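Local coordinates for protein methyltransferase (Thermus thermophilus, PDB 1WS6) that is probably an S-adenosylmethionine-dependent methyltransferase of the Rossmann-like class, with a substrate that may be ribosomal RNA, at residues A[25-30]-A[159-164]; A[37-42]-A[62-67]; A[47-52]-A[117-122]; A[143-148]-A[165-170]. All coordinates share one frame; numbering follows the deposited sequence.

Contact 1. Residues A[25-30]-A[159-164]; sequences VRLRKA and RVYGEN
R26, L27 and A30 of helix 25-38 show how one aromatic side chain can seat a helix against the edge strand of a sheet, for all three meet the ring of Y161. R26 comes first. Its chain bends at chi3 (-56°), which swings NE round, and NH1 ends at the ring edge, near the ring plane, 3.7 Å from Y161 CD2. The guanidinium is turned 62° from the ring, so the two flat groups do not stack. L27 has its CA over one ring face, offset to the rim, while its methyl CD2 touches the rim at Y161 CD1, 3.3 Å away. L27 also packs on L166 and Q146, in the sheet beneath. One turn after R26, A30 puts its CB 3.3 Å from Y161 OH and 3.6 Å from Y161 CZ. Y161 itself stands where strand 157-161 enters a type II' turn, with G162 at positive phi, and the turn joins it to strand 164-170 as a hairpin. Nearby, R159 makes a cation-pi contact with Y34 of the same helix. No hydrogen bond crosses between 25-30 and 159-164, so the attachment here rests on shape and dispersion, with the R26 guanidinium at its exposed margin.

Contact 2. Residues A[37-42]-A[62-67]; sequences LRYPRR and EGWEAV
R42 and W64 illustrate how a folded arginine can use its aliphatic part and its polar end on different partners. With CG anti to the carbonyl carbon (chi1 -61°) and CD turned back at chi2 (-64°), the chain bends so that CD sits over the indole, 3.5 Å from the centroid of the W64 five-membered ring, in a CH-pi contact. Beyond CD, NE donates to E62 O over 2.7 Å, with the acceptor near the guanidinium plane. NH1 reaches Y39 O at 2.9 Å; R42 N binds that oxygen from the opposite face of its carbonyl plane, closing a type I turn. The E62 carbonyl belongs to the end of helix 54-61, where G63, at positive phi, is the C-prime residue of a Schellman motif before strand 65-69, an alpha-to-beta connection of the Rossmann-like sheet. An alanine in place of R42 would probably leave E62 O without its NE donor, Y39 O without NH1, and a gap over the indole face where CD packed. Y39 CB touches W64 CH2 at 3.6 Å, and the two rings meet obliquely, planes 78° apart. Y39 OH bonds to G140 O, while the E62 carboxylate pairs with R36.

Contact 3. Residues A[47-52]-A[117-122]; sequences DPFAGS and APPYAM. Unlike the reference sequence in segment 47-52: P48 (reference Leu).
F49 O is bound at 2.7 Å by a water that also lies 2.8 Å from A117 O, so two carbonyl oxygens, neither able to donate to the other, are joined through solvent. A second water works beside it: P48 O holds it at 2.8 Å, and A117 N lies near the same water, too close for the bond to be more than doubtful. No direct hydrogen bond crosses between the two segments. The backbones so linked follow the ends of neighbouring parallel strands, 44-48 and 111-116. The run D47 to S52 opens into a glycine-rich turn that resembles the first sequence motif of Rossmann-like methyltransferases, which usually faces the cofactor, and A117 to Y120 recalls their (D/N)PPY motif IV, here with alanine in the first position; both roles are inferred. Between the loops F49 supplies the apolar contact. Its ring takes P118 CB over one face, 3.7 Å from the ring centroid and offset to the rim, a CH-pi contact. P119 CD lies obliquely at 4.1 Å from F49 CD2. Selenomethionine M122 meets the ring tip to tip in a Met-aromatic contact, SE being 3.8 Å from F49 CE2 and oblique to the ring; chi3 (84°) bends CE round to 3.9 Å from F49 CZ. M122 N bonds to P119 O in a type I turn. L127 of helix 126-134 packs on F49, P118 and M122 alike.

Contact 4. Residues A[143-148]-A[165-170]; sequences YVLQHP and ALTLVE
V144 and L166, with the CB of Q146, form the apolar centre on the sheet face that meets helix 25-38. The methyl L166 CD2 lies 3.8 Å from V144 CG1 and 3.5 Å from Q146 CB, their side chains crossing at a slant, while L168 flanks V144 at a longer distance. L168 also packs on Y34 of that helix. On the other face Y143 and V169 pair at their CB atoms, 4.0 Å apart, and L145 lies between Y143 and H147; L145 and H147 also meet F128 of helix 126-134. Between the faces runs a regular antiparallel ladder. Y143 with V169, L145 with T167 and H147 with A165 are hydrogen-bonded pairs, each making two backbone bonds, and V144 with L168 and Q146 with L166 are the non-hydrogen-bonded pairs between them. The polar edge belongs to H147. Its chi1 (54°) sets CG between the backbone N and the carbonyl carbon, and the ring lies with A165 O over its centre. NE2 and T167 OG1 share a nearly straight hydrogen bond of 3.1 Å, and ND1 donates to P148 O at 2.9 Å from well above that carbonyl plane. A bond at each ring nitrogen fixes the ring's rotation. An alanine at H147 would probably leave T167 OG1 and P148 O without these partners and open a gap beside A165. Strand 164-170, inserted antiparallel between 141-148 and 157-161 to give the order 3-2-1-4-5-7-6, is the hallmark of the class I methyltransferase sheet.

Overall arrangement
The four contacts show chemistry changing with depth in a single Rossmann-like domain. Contact 4 is buried and ties two adjacent strands by a backbone ladder, whereas contact 1, at the surface, fastens a helix to the outermost strand without any hydrogen bond. Contacts 2 and 3 are partly buried and join loops, the first by an arginine that bonds to a carbonyl across the contact and packs on an indole, the second through water and an aromatic ring. Contact 1 uses the start of helix 25-38 and contact 2 the turn that follows its end; a salt bridge from R38 to E170 links contacts 2 and 4. Neighbouring strands 44-48 and 65-69 join contacts 3 and 2, while a weak hydrogen bond joins Y120 OH to Q146 OE1 of contact 4.

Contact 1. Residues A[25-30]-A[159-164]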
# COMPACT_ATOMS: atom_id res chain seq x y z
N VAL A 25 -10.26 -9.34 0.83
CA VAL A 25 -9.36 -10.32 1.39
C VAL A 25 -8.63 -11.17 0.36
O VAL A 25 -7.43 -11.40 0.51
CB VAL A 25 -10.09 -11.25 2.38
CG1 VAL A 25 -9.19 -12.41 2.77
CG2 VAL A 25 -10.47 -10.48 3.62
N ARG A 26 -9.31 -11.65 -0.68
CA ARG A 26 -8.58 -12.46 -1.64
C ARG A 26 -7.60 -11.61 -2.44
O ARG A 26 -6.62 -12.12 -2.98
CB ARG A 26 -9.52 -13.25 -2.56
CG ARG A 26 -10.70 -12.52 -3.15
CD ARG A 26 -11.74 -13.55 -3.65
NE ARG A 26 -11.20 -14.51 -4.61
CZ ARG A 26 -11.00 -14.25 -5.91
NH1 ARG A 26 -11.31 -13.06 -6.41
NH2 ARG A 26 -10.50 -15.19 -6.70
N LEU A 27 -7.86 -10.31 -2.48
CA LEU A 27 -6.99 -9.36 -3.16
C LEU A 27 -5.68 -9.29 -2.36
O LEU A 27 -4.61 -9.64 -2.86
CB LEU A 27 -7.68 -7.99 -3.17
CG LEU A 27 -7.06 -6.71 -3.75
CD1 LEU A 27 -5.74 -6.37 -3.06
CD2 LEU A 27 -6.88 -6.86 -5.23
N ARG A 28 -5.78 -8.85 -1.10
CA ARG A 28 -4.61 -8.74 -0.24
C ARG A 28 -3.84 -10.05 -0.18
O ARG A 28 -2.62 -10.08 -0.32
CB ARG A 28 -5.00 -8.34 1.18
CG ARG A 28 -5.39 -6.89 1.35
CD ARG A 28 -5.67 -6.59 2.81
NE ARG A 28 -6.71 -7.46 3.37
CZ ARG A 28 -6.68 -7.93 4.61
NH1 ARG A 28 -5.66 -7.60 5.41
NH2 ARG A 28 -7.63 -8.73 5.06
N LYS A 29 -4.58 -11.14 0.05
CA LYS A 29 -3.97 -12.45 0.13
C LYS A 29 -3.22 -12.80 -1.14
O LYS A 29 -2.15 -13.40 -1.09
CB LYS A 29 -5.02 -13.52 0.42
CG LYS A 29 -4.44 -14.91 0.53
CD LYS A 29 -5.51 -15.94 0.87
CE LYS A 29 -4.88 -17.29 1.24
NZ LYS A 29 -4.10 -17.90 0.12
N ALA A 30 -3.78 -12.44 -2.30
CA ALA A 30 -3.12 -12.76 -3.56
C ALA A 30 -1.90 -11.89 -3.79
O ALA A 30 -0.84 -12.38 -4.16
CB ALA A 30 -4.10 -12.62 -4.74
N ARG A 159 -4.51 -8.01 -12.86
CA ARG A 159 -5.12 -9.15 -12.19
C ARG A 159 -6.42 -8.60 -11.64
O ARG A 159 -6.42 -7.62 -10.90
CB ARG A 159 -4.25 -9.65 -11.02
CG ARG A 159 -3.16 -10.66 -11.37
CD ARG A 159 -1.82 -9.98 -11.58
NE ARG A 159 -0.69 -10.88 -11.35
CZ ARG A 159 -0.32 -11.34 -10.15
NH1 ARG A 159 -1.00 -10.99 -9.06
NH2 ARG A 159 0.73 -12.14 -10.04
N VAL A 160 -7.53 -9.23 -12.01
CA VAL A 160 -8.85 -8.81 -11.56
C VAL A 160 -9.34 -9.68 -10.40
O VAL A 160 -9.15 -10.89 -10.41
CB VAL A 160 -9.87 -8.90 -12.71
CG1 VAL A 160 -11.27 -8.60 -12.21
CG2 VAL A 160 -9.47 -7.92 -13.82
N TYR A 161 -9.96 -9.04 -9.41
CA TYR A 161 -10.51 -9.72 -8.24
C TYR A 161 -11.91 -9.18 -8.00
O TYR A 161 -12.09 -8.18 -7.30
CB TYR A 161 -9.65 -9.47 -7.00
CG TYR A 161 -8.26 -10.03 -7.15
CD1 TYR A 161 -7.21 -9.22 -7.54
CD2 TYR A 161 -8.01 -11.38 -6.97
CE1 TYR A 161 -5.96 -9.74 -7.77
CE2 TYR A 161 -6.77 -11.91 -7.19
CZ TYR A 161 -5.75 -11.09 -7.60
OH TYR A 161 -4.51 -11.64 -7.86
N GLY A 162 -12.89 -9.85 -8.59
CA GLY A 162 -14.25 -9.40 -8.46
C GLY A 162 -14.43 -8.04 -9.13
O GLY A 162 -14.34 -7.94 -10.36
N GLU A 163 -14.65 -7.00 -8.34
CA GLU A 163 -14.85 -5.66 -8.88
C GLU A 163 -13.59 -4.79 -8.88
O GLU A 163 -13.59 -3.70 -9.45
CB GLU A 163 -15.96 -4.96 -8.09
CG GLU A 163 -16.90 -4.13 -8.96
CD GLU A 163 -17.85 -4.99 -9.79
OE1 GLU A 163 -18.55 -4.43 -10.66
OE2 GLU A 163 -17.90 -6.22 -9.57
N ASN A 164 -12.53 -5.27 -8.24
CA ASN A 164 -11.29 -4.51 -8.20
C ASN A 164 -10.21 -5.16 -9.05
O ASN A 164 -10.21 -6.37 -9.27
CB ASN A 164 -10.77 -4.40 -6.77
CG ASN A 164 -11.79 -3.84 -5.81
OD1 ASN A 164 -12.54 -4.59 -5.17
ND2 ASN A 164 -11.84 -2.52 -5.71

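Contact 2. Residues A[37-42]-A[62-67]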
# COMPACT_ATOMS: atom_id res chain seq x y z
N LEU A 37 6.81 -14.38 -2.98
CA LEU A 37 7.35 -15.31 -3.97
C LEU A 37 8.35 -14.57 -4.86
O LEU A 37 9.41 -15.11 -5.20
CB LEU A 37 6.21 -15.88 -4.82
CG LEU A 37 6.50 -17.00 -5.82
CD1 LEU A 37 7.34 -16.48 -6.98
CD2 LEU A 37 7.22 -18.12 -5.10
N ARG A 38 8.03 -13.33 -5.21
CA ARG A 38 8.90 -12.54 -6.08
C ARG A 38 10.01 -11.80 -5.36
O ARG A 38 11.04 -11.50 -5.96
CB ARG A 38 8.07 -11.55 -6.90
CG ARG A 38 8.91 -10.61 -7.75
CD ARG A 38 8.13 -10.00 -8.91
NE ARG A 38 8.97 -9.05 -9.64
CZ ARG A 38 8.66 -8.50 -10.81
NH1 ARG A 38 7.52 -8.81 -11.41
NH2 ARG A 38 9.49 -7.65 -11.38
N TYR A 39 9.82 -11.51 -4.08
CA TYR A 39 10.80 -10.79 -3.29
C TYR A 39 11.07 -11.48 -1.97
O TYR A 39 10.67 -11.01 -0.91
CB TYR A 39 10.31 -9.37 -3.02
CG TYR A 39 10.11 -8.57 -4.27
CD1 TYR A 39 11.20 -8.18 -5.04
CD2 TYR A 39 8.84 -8.20 -4.69
CE1 TYR A 39 11.03 -7.43 -6.20
CE2 TYR A 39 8.66 -7.46 -5.85
CZ TYR A 39 9.76 -7.08 -6.60
OH TYR A 39 9.58 -6.34 -7.75
N PRO A 40 11.76 -12.62 -2.03
CA PRO A 40 12.08 -13.38 -0.82
C PRO A 40 13.02 -12.62 0.10
O PRO A 40 13.11 -12.91 1.29
CB PRO A 40 12.71 -14.65 -1.38
CG PRO A 40 13.35 -14.17 -2.67
CD PRO A 40 12.29 -13.28 -3.23
N ARG A 41 13.70 -11.63 -0.44
CA ARG A 41 14.63 -10.84 0.36
C ARG A 41 13.91 -9.59 0.84
O ARG A 41 14.49 -8.74 1.53
CB ARG A 41 15.85 -10.46 -0.48
CG ARG A 41 16.99 -9.86 0.30
CD ARG A 41 17.44 -10.80 1.40
NE ARG A 41 18.60 -10.28 2.12
CZ ARG A 41 19.14 -10.88 3.19
NH1 ARG A 41 18.62 -12.01 3.65
NH2 ARG A 41 20.20 -10.34 3.79
N ARG A 42 12.63 -9.48 0.48
CA ARG A 42 11.80 -8.35 0.88
C ARG A 42 12.38 -7.02 0.45
O ARG A 42 12.81 -6.85 -0.69
CB ARG A 42 11.61 -8.34 2.40
CG ARG A 42 10.90 -9.58 2.95
CD ARG A 42 9.46 -9.70 2.43
NE ARG A 42 8.81 -10.89 2.97
CZ ARG A 42 8.97 -12.12 2.49
NH1 ARG A 42 9.75 -12.34 1.44
NH2 ARG A 42 8.37 -13.15 3.08
N GLU A 62 4.94 -9.00 7.33
CA GLU A 62 5.60 -10.01 6.53
C GLU A 62 7.08 -9.77 6.29
O GLU A 62 7.67 -10.39 5.41
CB GLU A 62 4.85 -10.21 5.20
CG GLU A 62 3.54 -10.97 5.40
CD GLU A 62 2.79 -11.24 4.12
OE1 GLU A 62 3.42 -11.66 3.11
OE2 GLU A 62 1.56 -11.07 4.12
N GLY A 63 7.67 -8.89 7.08
CA GLY A 63 9.09 -8.63 6.95
C GLY A 63 9.54 -7.45 6.11
O GLY A 63 10.74 -7.26 5.92
N TRP A 64 8.61 -6.67 5.59
CA TRP A 64 8.97 -5.50 4.80
C TRP A 64 9.23 -4.32 5.72
O TRP A 64 8.71 -4.29 6.84
CB TRP A 64 7.85 -5.10 3.85
CG TRP A 64 7.59 -6.08 2.78
CD1 TRP A 64 6.82 -7.21 2.85
CD2 TRP A 64 8.13 -6.05 1.46
NE1 TRP A 64 6.86 -7.89 1.66
CE2 TRP A 64 7.67 -7.19 0.79
CE3 TRP A 64 8.98 -5.17 0.79
CZ2 TRP A 64 8.02 -7.48 -0.53
CZ3 TRP A 64 9.33 -5.45 -0.51
CH2 TRP A 64 8.86 -6.59 -1.16
N GLU A 65 10.03 -3.37 5.26
CA GLU A 65 10.30 -2.15 6.02
C GLU A 65 9.24 -1.21 5.42
O GLU A 65 9.44 -0.61 4.36
CB GLU A 65 11.71 -1.63 5.72
CG GLU A 65 12.18 -0.56 6.69
CD GLU A 65 13.50 0.10 6.28
OE1 GLU A 65 14.43 -0.64 5.88
OE2 GLU A 65 13.60 1.34 6.37
N ALA A 66 8.11 -1.10 6.11
CA ALA A 66 7.00 -0.31 5.60
C ALA A 66 6.93 1.16 5.98
O ALA A 66 7.18 1.55 7.11
CB ALA A 66 5.69 -1.00 5.97
N VAL A 67 6.54 1.97 5.00
CA VAL A 67 6.37 3.39 5.19
C VAL A 67 4.94 3.69 4.76
O VAL A 67 4.58 3.47 3.62
CB VAL A 67 7.33 4.20 4.32
CG1 VAL A 67 6.96 5.68 4.35
CG2 VAL A 67 8.74 4.02 4.83

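Contact 3. Residues A[47-52]-A[117-122]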
# COMPACT_ATOMS: atom_id res chain seq x y z
N ASP A 47 3.43 2.70 1.18
CA ASP A 47 1.97 2.65 1.08
C ASP A 47 1.33 4.01 1.28
O ASP A 47 0.93 4.36 2.39
CB ASP A 47 1.40 1.64 2.09
CG ASP A 47 -0.13 1.63 2.11
OD1 ASP A 47 -0.77 2.06 1.12
OD2 ASP A 47 -0.71 1.18 3.12
N PRO A 48 1.25 4.80 0.21
CA PRO A 48 0.65 6.14 0.24
C PRO A 48 -0.86 5.90 0.21
O PRO A 48 -1.32 4.95 -0.42
CB PRO A 48 1.16 6.77 -1.05
CG PRO A 48 1.20 5.58 -1.99
CD PRO A 48 1.74 4.45 -1.13
N PHE A 49 -1.61 6.74 0.91
CA PHE A 49 -3.07 6.58 0.99
C PHE A 49 -3.39 5.40 1.88
O PHE A 49 -4.41 4.74 1.71
CB PHE A 49 -3.70 6.34 -0.38
CG PHE A 49 -3.80 7.58 -1.20
CD1 PHE A 49 -3.08 7.70 -2.38
CD2 PHE A 49 -4.60 8.63 -0.79
CE1 PHE A 49 -3.16 8.85 -3.14
CE2 PHE A 49 -4.68 9.78 -1.54
CZ PHE A 49 -3.97 9.89 -2.72
N ALA A 50 -2.50 5.12 2.82
CA ALA A 50 -2.74 4.03 3.74
C ALA A 50 -3.97 4.49 4.49
O ALA A 50 -4.25 5.69 4.53
CB ALA A 50 -1.56 3.88 4.69
N GLY A 51 -4.74 3.58 5.06
CA GLY A 51 -5.90 4.04 5.81
C GLY A 51 -5.61 3.68 7.24
O GLY A 51 -4.76 4.30 7.89
N SER A 52 -6.31 2.67 7.74
CA SER A 52 -6.07 2.19 9.09
C SER A 52 -4.75 1.43 8.95
O SER A 52 -4.13 1.08 9.95
CB SER A 52 -7.18 1.23 9.51
OG SER A 52 -8.45 1.83 9.35
N ALA A 117 -3.68 2.32 -3.16
CA ALA A 117 -5.10 2.03 -3.27
C ALA A 117 -5.87 3.25 -2.76
O ALA A 117 -6.48 3.23 -1.69
CB ALA A 117 -5.45 0.79 -2.46
N PRO A 118 -5.86 4.34 -3.53
CA PRO A 118 -6.56 5.56 -3.14
C PRO A 118 -8.07 5.43 -3.29
O PRO A 118 -8.56 4.54 -3.98
CB PRO A 118 -5.97 6.61 -4.08
CG PRO A 118 -5.70 5.83 -5.32
CD PRO A 118 -5.16 4.51 -4.83
N PRO A 119 -8.83 6.29 -2.60
CA PRO A 119 -10.29 6.22 -2.71
C PRO A 119 -10.73 6.47 -4.15
O PRO A 119 -10.39 7.49 -4.74
CB PRO A 119 -10.77 7.29 -1.73
CG PRO A 119 -9.64 8.25 -1.69
CD PRO A 119 -8.43 7.35 -1.67
N TYR A 120 -11.48 5.52 -4.69
CA TYR A 120 -11.98 5.54 -6.06
C TYR A 120 -12.66 6.82 -6.56
O TYR A 120 -12.86 6.99 -7.76
CB TYR A 120 -12.93 4.36 -6.26
CG TYR A 120 -12.24 3.03 -6.06
CD1 TYR A 120 -12.95 1.84 -6.03
CD2 TYR A 120 -10.86 2.97 -5.91
CE1 TYR A 120 -12.29 0.62 -5.86
CE2 TYR A 120 -10.20 1.77 -5.74
CZ TYR A 120 -10.92 0.60 -5.71
OH TYR A 120 -10.24 -0.59 -5.54
N ALA A 121 -12.99 7.72 -5.64
CA ALA A 121 -13.64 8.96 -6.02
C ALA A 121 -12.64 9.94 -6.64
O ALA A 121 -13.02 10.82 -7.42
CB ALA A 121 -14.31 9.61 -4.80
N MSE A 122 -11.37 9.77 -6.30
CA MSE A 122 -10.31 10.62 -6.84
C MSE A 122 -9.97 10.23 -8.27
O MSE A 122 -10.46 9.23 -8.79
CB MSE A 122 -9.07 10.53 -5.96
CG MSE A 122 -9.33 10.96 -4.55
SE MSE A 122 -7.81 10.69 -3.43
CE MSE A 122 -6.81 12.31 -3.77
O HOH W 1 -2.90 2.71 -0.81
O HOH W 2 -5.88 2.62 0.94

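Contact 4. Residues A[143-148]-A[165-170]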
# COMPACT_ATOMS: atom_id res chain seq x y z
N TYR A 143 5.39 -1.20 -8.87
CA TYR A 143 4.41 -0.17 -8.57
C TYR A 143 3.12 -0.97 -8.71
O TYR A 143 2.87 -1.57 -9.76
CB TYR A 143 4.38 0.97 -9.60
CG TYR A 143 5.49 1.99 -9.48
CD1 TYR A 143 6.63 1.90 -10.27
CD2 TYR A 143 5.40 3.04 -8.57
CE1 TYR A 143 7.65 2.82 -10.17
CE2 TYR A 143 6.42 3.97 -8.45
CZ TYR A 143 7.54 3.85 -9.25
OH TYR A 143 8.57 4.75 -9.13
N VAL A 144 2.33 -1.03 -7.65
CA VAL A 144 1.09 -1.77 -7.70
C VAL A 144 -0.05 -0.78 -7.49
O VAL A 144 -0.08 -0.06 -6.49
CB VAL A 144 1.02 -2.84 -6.61
CG1 VAL A 144 -0.32 -3.56 -6.68
CG2 VAL A 144 2.19 -3.81 -6.77
N LEU A 145 -0.98 -0.77 -8.43
CA LEU A 145 -2.10 0.16 -8.36
C LEU A 145 -3.43 -0.59 -8.23
O LEU A 145 -3.71 -1.47 -9.04
CB LEU A 145 -2.07 1.03 -9.62
CG LEU A 145 -0.63 1.38 -10.08
CD1 LEU A 145 -0.63 2.03 -11.47
CD2 LEU A 145 0.01 2.32 -9.07
N GLN A 146 -4.22 -0.27 -7.21
CA GLN A 146 -5.52 -0.92 -7.04
C GLN A 146 -6.57 0.06 -7.52
O GLN A 146 -6.47 1.25 -7.25
CB GLN A 146 -5.81 -1.30 -5.59
CG GLN A 146 -7.19 -1.92 -5.40
CD GLN A 146 -7.56 -2.20 -3.95
OE1 GLN A 146 -8.66 -1.86 -3.50
NE2 GLN A 146 -6.64 -2.83 -3.21
N HIS A 147 -7.58 -0.43 -8.23
CA HIS A 147 -8.62 0.44 -8.77
C HIS A 147 -9.81 -0.37 -9.26
O HIS A 147 -9.78 -1.60 -9.29
CB HIS A 147 -8.02 1.20 -9.95
CG HIS A 147 -7.41 0.29 -10.98
ND1 HIS A 147 -8.17 -0.49 -11.83
CD2 HIS A 147 -6.12 0.00 -11.26
CE1 HIS A 147 -7.37 -1.21 -12.59
NE2 HIS A 147 -6.12 -0.94 -12.26
N PRO A 148 -10.90 0.31 -9.64
CA PRO A 148 -12.05 -0.47 -10.12
C PRO A 148 -11.67 -1.14 -11.44
O PRO A 148 -11.02 -0.53 -12.29
CB PRO A 148 -13.16 0.58 -10.26
CG PRO A 148 -12.42 1.90 -10.34
CD PRO A 148 -11.26 1.72 -9.41
N ALA A 165 -9.27 -4.34 -9.51
CA ALA A 165 -8.17 -4.84 -10.30
C ALA A 165 -6.87 -4.28 -9.74
O ALA A 165 -6.86 -3.26 -9.06
CB ALA A 165 -8.33 -4.43 -11.75
N LEU A 166 -5.77 -4.98 -10.02
CA LEU A 166 -4.47 -4.51 -9.59
C LEU A 166 -3.63 -4.43 -10.85
O LEU A 166 -3.64 -5.35 -11.67
CB LEU A 166 -3.82 -5.50 -8.62
CG LEU A 166 -4.30 -5.52 -7.16
CD1 LEU A 166 -3.54 -6.61 -6.40
CD2 LEU A 166 -4.09 -4.16 -6.52
N THR A 167 -2.94 -3.31 -11.03
CA THR A 167 -2.08 -3.16 -12.19
C THR A 167 -0.67 -3.17 -11.65
O THR A 167 -0.34 -2.37 -10.78
CB THR A 167 -2.33 -1.83 -12.94
OG1 THR A 167 -3.54 -1.93 -13.70
CG2 THR A 167 -1.17 -1.54 -13.88
N LEU A 168 0.15 -4.07 -12.15
CA LEU A 168 1.53 -4.17 -11.68
C LEU A 168 2.50 -3.66 -12.73
O LEU A 168 2.51 -4.13 -13.87
CB LEU A 168 1.84 -5.62 -11.30
CG LEU A 168 0.99 -6.12 -10.13
CD1 LEU A 168 -0.44 -6.42 -10.60
CD2 LEU A 168 1.60 -7.37 -9.56
N VAL A 169 3.30 -2.68 -12.34
CA VAL A 169 4.26 -2.07 -13.24
C VAL A 169 5.67 -2.37 -12.76
O VAL A 169 6.07 -1.98 -11.66
CB VAL A 169 4.06 -0.55 -13.31
CG1 VAL A 169 4.90 0.04 -14.43
CG2 VAL A 169 2.58 -0.23 -13.53
N GLU A 170 6.42 -3.07 -13.60
CA GLU A 170 7.78 -3.44 -13.27
C GLU A 170 8.77 -2.32 -13.56
O GLU A 170 8.55 -1.49 -14.43
CB GLU A 170 8.17 -4.71 -14.03
CG GLU A 170 7.43 -5.94 -13.53
CD GLU A 170 7.94 -7.22 -14.16
OE1 GLU A 170 9.16 -7.45 -14.12
OE2 GLU A 170 7.11 -7.99 -14.69